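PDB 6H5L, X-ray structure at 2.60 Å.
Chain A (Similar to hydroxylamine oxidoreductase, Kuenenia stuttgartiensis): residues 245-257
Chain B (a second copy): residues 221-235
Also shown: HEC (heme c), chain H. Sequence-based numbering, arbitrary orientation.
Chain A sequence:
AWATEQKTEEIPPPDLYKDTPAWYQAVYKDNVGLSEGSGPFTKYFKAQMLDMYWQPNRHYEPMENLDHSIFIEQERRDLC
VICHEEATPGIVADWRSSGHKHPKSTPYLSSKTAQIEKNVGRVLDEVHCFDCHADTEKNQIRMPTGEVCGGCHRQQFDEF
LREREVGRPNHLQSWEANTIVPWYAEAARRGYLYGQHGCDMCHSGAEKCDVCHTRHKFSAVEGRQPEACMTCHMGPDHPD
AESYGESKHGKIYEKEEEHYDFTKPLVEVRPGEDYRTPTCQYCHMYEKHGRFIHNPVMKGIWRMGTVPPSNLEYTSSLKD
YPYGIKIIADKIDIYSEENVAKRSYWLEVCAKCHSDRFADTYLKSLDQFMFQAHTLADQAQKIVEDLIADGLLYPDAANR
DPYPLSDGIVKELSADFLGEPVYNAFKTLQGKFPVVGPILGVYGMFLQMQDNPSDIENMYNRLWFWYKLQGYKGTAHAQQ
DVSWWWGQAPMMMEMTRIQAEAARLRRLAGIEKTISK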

# COMPACT_ATOMS: atom_id res chain seq x y z
N GLY A 245 9.44 -19.14 32.40
CA GLY A 245 8.30 -19.03 31.50
C GLY A 245 7.02 -18.65 32.20
O GLY A 245 6.22 -17.87 31.68
N GLU A 246 6.80 -19.18 33.40
CA GLU A 246 5.58 -18.91 34.15
C GLU A 246 5.71 -17.71 35.08
O GLU A 246 4.76 -17.42 35.81
CB GLU A 246 5.17 -20.15 34.95
CG GLU A 246 5.02 -21.40 34.10
CD GLU A 246 4.16 -21.17 32.87
OE1 GLU A 246 3.07 -20.56 33.01
OE2 GLU A 246 4.56 -21.59 31.77
N SER A 247 6.84 -17.02 35.07
CA SER A 247 6.96 -15.78 35.82
C SER A 247 6.35 -14.63 35.02
O SER A 247 6.06 -14.75 33.83
CB SER A 247 8.42 -15.48 36.15
OG SER A 247 9.15 -15.14 34.99
N LYS A 248 6.15 -13.50 35.70
CA LYS A 248 5.67 -12.30 35.01
C LYS A 248 6.64 -11.88 33.91
O LYS A 248 6.21 -11.35 32.88
CB LYS A 248 5.46 -11.16 36.00
CG LYS A 248 4.22 -11.32 36.87
CD LYS A 248 2.95 -11.34 36.02
CE LYS A 248 1.70 -11.31 36.90
NZ LYS A 248 0.45 -11.33 36.09
N HIS A 249 7.94 -12.10 34.11
CA HIS A 249 8.91 -11.84 33.05
C HIS A 249 8.62 -12.69 31.82
O HIS A 249 8.65 -12.19 30.69
CB HIS A 249 10.33 -12.11 33.56
CG HIS A 249 10.80 -11.14 34.60
ND1 HIS A 249 11.64 -11.50 35.63
CD2 HIS A 249 10.55 -9.82 34.76
CE1 HIS A 249 11.89 -10.44 36.38
NE2 HIS A 249 11.24 -9.41 35.88
N GLY A 250 8.32 -13.97 32.02
CA GLY A 250 8.07 -14.87 30.91
C GLY A 250 6.69 -14.73 30.31
O GLY A 250 6.52 -14.85 29.09
N LYS A 251 5.68 -14.49 31.15
CA LYS A 251 4.32 -14.30 30.64
C LYS A 251 4.24 -13.05 29.77
O LYS A 251 3.55 -13.05 28.74
CB LYS A 251 3.33 -14.21 31.80
CG LYS A 251 3.00 -15.56 32.43
CD LYS A 251 2.40 -16.49 31.40
CE LYS A 251 3.10 -17.84 31.41
NZ LYS A 251 2.79 -18.64 30.19
N ILE A 252 4.93 -11.99 30.16
CA ILE A 252 4.92 -10.76 29.37
C ILE A 252 5.69 -10.96 28.07
O ILE A 252 5.28 -10.46 27.01
CB ILE A 252 5.48 -9.59 30.19
CG1 ILE A 252 4.51 -9.23 31.32
CG2 ILE A 252 5.76 -8.39 29.30
CD1 ILE A 252 5.05 -8.18 32.28
N TYR A 253 6.79 -11.70 28.12
CA TYR A 253 7.54 -12.00 26.89
C TYR A 253 6.70 -12.83 25.93
O TYR A 253 6.64 -12.53 24.73
CB TYR A 253 8.85 -12.71 27.22
CG TYR A 253 9.35 -13.60 26.10
CD1 TYR A 253 9.81 -13.05 24.91
CD2 TYR A 253 9.36 -14.98 26.24
CE1 TYR A 253 10.27 -13.86 23.89
CE2 TYR A 253 9.82 -15.80 25.22
CZ TYR A 253 10.27 -15.23 24.05
OH TYR A 253 10.72 -16.05 23.03
N GLU A 254 6.05 -13.88 26.44
CA GLU A 254 5.28 -14.76 25.56
C GLU A 254 4.11 -14.03 24.90
O GLU A 254 3.73 -14.36 23.78
CB GLU A 254 4.79 -15.97 26.34
CG GLU A 254 5.88 -17.00 26.62
CD GLU A 254 5.65 -17.78 27.90
OE1 GLU A 254 4.53 -17.72 28.44
OE2 GLU A 254 6.60 -18.44 28.37
N LYS A 255 3.53 -13.04 25.58
CA LYS A 255 2.39 -12.31 25.05
C LYS A 255 2.78 -11.03 24.33
O LYS A 255 1.92 -10.44 23.65
CB LYS A 255 1.40 -12.00 26.17
CG LYS A 255 0.76 -13.23 26.79
CD LYS A 255 0.15 -14.14 25.73
CE LYS A 255 -1.01 -13.47 25.00
NZ LYS A 255 -1.55 -14.32 23.90
N GLU A 256 4.02 -10.57 24.45
CA GLU A 256 4.49 -9.39 23.73
C GLU A 256 5.67 -9.70 22.82
O GLU A 256 6.36 -8.77 22.38
CB GLU A 256 4.88 -8.28 24.72
CG GLU A 256 3.74 -7.77 25.59
CD GLU A 256 4.13 -6.53 26.37
OE1 GLU A 256 5.06 -5.82 25.93
OE2 GLU A 256 3.51 -6.27 27.43
N GLU A 257 5.92 -10.98 22.52
CA GLU A 257 7.12 -11.36 21.77
C GLU A 257 7.17 -10.73 20.39
O GLU A 257 8.26 -10.51 19.85
CB GLU A 257 7.21 -12.88 21.66
CG GLU A 257 5.87 -13.57 21.48
CD GLU A 257 6.01 -15.03 21.09
OE1 GLU A 257 6.49 -15.30 19.97
OE2 GLU A 257 5.65 -15.90 21.91
FE HEC H . -6.92 -15.47 41.59
CHA HEC H . -8.57 -16.65 44.35
CHB HEC H . -9.63 -16.28 39.63
CHC HEC H . -5.37 -14.09 38.83
CHD HEC H . -4.02 -15.12 43.37
NA HEC H . -8.75 -16.32 41.92
C1A HEC H . -9.24 -16.72 43.15
C2A HEC H . -10.59 -17.22 42.95
C3A HEC H . -10.88 -17.12 41.65
C4A HEC H . -9.73 -16.55 40.97
CMA HEC H . -12.21 -17.53 40.98
CAA HEC H . -11.53 -17.77 44.04
CBA HEC H . -11.40 -19.28 44.10
CGA HEC H . -12.52 -19.84 44.93
O1A HEC H . -12.33 -20.93 45.51
O2A HEC H . -13.59 -19.19 45.02
NB HEC H . -7.40 -15.27 39.59
C1B HEC H . -8.61 -15.59 39.01
C2B HEC H . -8.62 -15.06 37.66
C3B HEC H . -7.45 -14.46 37.44
C4B HEC H . -6.65 -14.58 38.65
CMB HEC H . -9.79 -15.20 36.66
CAB HEC H . -6.98 -13.76 36.15
CBB HEC H . -7.83 -12.51 35.82
NC HEC H . -5.05 -14.78 41.17
C1C HEC H . -4.62 -14.19 39.99
C2C HEC H . -3.37 -13.50 40.26
C3C HEC H . -2.92 -13.98 41.42
C4C HEC H . -4.02 -14.66 42.08
CMC HEC H . -2.46 -12.99 39.12
CAC HEC H . -1.58 -13.67 42.13
CBC HEC H . -1.70 -12.33 42.88
ND HEC H . -6.38 -15.81 43.57
C1D HEC H . -5.10 -15.63 44.06
C2D HEC H . -5.06 -16.08 45.43
C3D HEC H . -6.48 -16.57 45.74
C4D HEC H . -7.23 -16.36 44.52
CMD HEC H . -3.83 -16.07 46.37
CAD HEC H . -7.02 -17.15 47.06
CBD HEC H . -6.79 -16.19 48.22
CGD HEC H . -7.39 -16.78 49.46
O1D HEC H . -8.30 -16.15 50.06
O2D HEC H . -6.95 -17.90 49.85
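Chain B 221-235: VEGRQPEACMTCHMG

Chain B lays a heme-binding segment along a chain A helix (248-256) and the residues just before it. It leaves the end of a helix that begins earlier in the chain, and residues 226-232 keep helical backbone angles without the regular bonding. The two chains run in opposite senses: Thr B231 lies nearest Glu A246 (CA to CA, 5.4 Å), whereas Glu B227 lies nearest Lys A251 (CA to CA, 6.3 Å), and Gln B225 reaches Lys A255.

Two hydrogen bonds link the stretches, each to a backbone carbonyl. Thr B231 OG1 donates to Glu A246 O (3.0 Å), just before the helix, and Lys A248 NZ reaches Ala B228 O (3.1 Å).

Packing fills the space between them. The Lys A251 chain lies over chain B, its CD 3.8 Å from Glu B227 CB, and Met B230 CE comes within 3.3 Å of Lys A251 NZ. Met B234 SD rests 3.8 Å from Glu A246 CB, while Lys A255 CE lies 3.5 Å from Gln B225 OE1.

Charge is matched less directly. Lys A255 NZ and Glu B227 OE2 stay 4.1 Å apart, beyond a salt bridge, but a water bridges the pair, its oxygen accepting from Lys A255 NZ (water O to NZ, 2.5 Å) and donating to Glu B227 OE1 (water O to OE1, 2.7 Å).

Cys B229 and Cys B232 point away from chain A and bind the heme covalently; His B233 NE2 ligates FE at 2.0 Å.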

# COMPACT_ATOMS: atom_id res chain seq x y z
N VAL B 221 -5.82 -4.77 27.86
CA VAL B 221 -5.60 -5.88 26.93
C VAL B 221 -4.85 -7.00 27.62
O VAL B 221 -5.19 -8.18 27.47
CB VAL B 221 -4.86 -5.38 25.67
CG1 VAL B 221 -4.43 -6.55 24.81
CG2 VAL B 221 -5.73 -4.42 24.89
N GLU B 222 -3.82 -6.66 28.39
CA GLU B 222 -3.05 -7.69 29.08
C GLU B 222 -3.85 -8.31 30.22
O GLU B 222 -3.71 -9.51 30.50
CB GLU B 222 -1.74 -7.11 29.60
CG GLU B 222 -0.81 -8.14 30.22
CD GLU B 222 0.26 -7.51 31.08
OE1 GLU B 222 0.95 -6.58 30.60
OE2 GLU B 222 0.40 -7.93 32.24
N GLY B 223 -4.67 -7.51 30.90
CA GLY B 223 -5.48 -8.05 31.98
C GLY B 223 -6.53 -9.04 31.52
O GLY B 223 -6.94 -9.92 32.28
N ARG B 224 -6.96 -8.92 30.26
CA ARG B 224 -8.01 -9.79 29.73
C ARG B 224 -7.47 -11.06 29.09
O ARG B 224 -8.26 -11.97 28.82
CB ARG B 224 -8.85 -9.01 28.70
CG ARG B 224 -9.74 -7.95 29.32
CD ARG B 224 -10.72 -7.38 28.32
NE ARG B 224 -10.17 -6.29 27.52
CZ ARG B 224 -10.39 -5.01 27.77
NH1 ARG B 224 -11.15 -4.64 28.79
NH2 ARG B 224 -9.84 -4.08 26.99
N GLN B 225 -6.16 -11.15 28.85
CA GLN B 225 -5.74 -12.43 28.29
C GLN B 225 -5.45 -13.44 29.40
O GLN B 225 -5.01 -13.05 30.49
CB GLN B 225 -4.50 -12.25 27.41
CG GLN B 225 -3.63 -11.07 27.77
CD GLN B 225 -2.74 -10.64 26.62
OE1 GLN B 225 -3.11 -10.76 25.45
NE2 GLN B 225 -1.55 -10.14 26.95
N PRO B 226 -5.71 -14.73 29.14
CA PRO B 226 -5.60 -15.73 30.21
C PRO B 226 -4.24 -15.80 30.88
O PRO B 226 -4.17 -16.17 32.06
CB PRO B 226 -5.93 -17.04 29.48
CG PRO B 226 -6.79 -16.64 28.35
CD PRO B 226 -6.29 -15.29 27.91
N GLU B 227 -3.17 -15.46 30.17
CA GLU B 227 -1.83 -15.59 30.73
C GLU B 227 -1.60 -14.68 31.93
O GLU B 227 -0.66 -14.91 32.70
CB GLU B 227 -0.77 -15.31 29.66
CG GLU B 227 -0.56 -16.43 28.65
CD GLU B 227 -1.65 -16.49 27.59
OE1 GLU B 227 -1.58 -17.39 26.72
OE2 GLU B 227 -2.57 -15.65 27.62
N ALA B 228 -2.43 -13.65 32.11
CA ALA B 228 -2.26 -12.75 33.25
C ALA B 228 -2.56 -13.42 34.58
O ALA B 228 -2.11 -12.93 35.62
CB ALA B 228 -3.16 -11.52 33.08
N CYS B 229 -3.31 -14.52 34.57
CA CYS B 229 -3.67 -15.23 35.80
C CYS B 229 -2.79 -16.43 36.07
O CYS B 229 -2.88 -17.00 37.16
CB CYS B 229 -5.14 -15.69 35.73
SG CYS B 229 -6.22 -14.62 34.77
N MET B 230 -1.95 -16.83 35.13
CA MET B 230 -1.30 -18.13 35.21
C MET B 230 -0.04 -18.13 36.06
O MET B 230 0.44 -19.21 36.44
CB MET B 230 -0.98 -18.64 33.80
CG MET B 230 -2.17 -18.57 32.85
SD MET B 230 -2.00 -19.65 31.42
CE MET B 230 -0.31 -19.32 30.94
N THR B 231 0.52 -16.96 36.38
CA THR B 231 1.67 -16.92 37.28
C THR B 231 1.29 -17.37 38.69
O THR B 231 2.10 -18.01 39.38
CB THR B 231 2.27 -15.51 37.30
OG1 THR B 231 2.73 -15.17 35.99
CG2 THR B 231 3.44 -15.43 38.28
N CYS B 232 0.06 -17.08 39.12
CA CYS B 232 -0.44 -17.49 40.42
C CYS B 232 -1.26 -18.77 40.37
O CYS B 232 -1.06 -19.66 41.21
CB CYS B 232 -1.29 -16.37 41.03
SG CYS B 232 -0.41 -14.82 41.38
N HIS B 233 -2.17 -18.91 39.40
CA HIS B 233 -3.11 -20.02 39.37
C HIS B 233 -2.52 -21.20 38.60
O HIS B 233 -2.89 -21.52 37.47
CB HIS B 233 -4.44 -19.58 38.76
CG HIS B 233 -5.28 -18.76 39.69
ND1 HIS B 233 -6.31 -19.31 40.42
CD2 HIS B 233 -5.24 -17.45 40.01
CE1 HIS B 233 -6.88 -18.36 41.15
NE2 HIS B 233 -6.25 -17.23 40.92
N MET B 234 -1.57 -21.86 39.26
CA MET B 234 -0.96 -23.07 38.74
C MET B 234 -0.54 -23.94 39.91
O MET B 234 -0.53 -23.50 41.06
CB MET B 234 0.24 -22.75 37.85
CG MET B 234 1.29 -21.87 38.53
SD MET B 234 2.79 -21.64 37.55
CE MET B 234 3.46 -23.30 37.56
N GLY B 235 -0.19 -25.19 39.62
CA GLY B 235 0.43 -26.04 40.60
C GLY B 235 -0.45 -27.12 41.18
O GLY B 235 -1.57 -27.37 40.73
O HOH W 1 -1.72 -16.77 24.11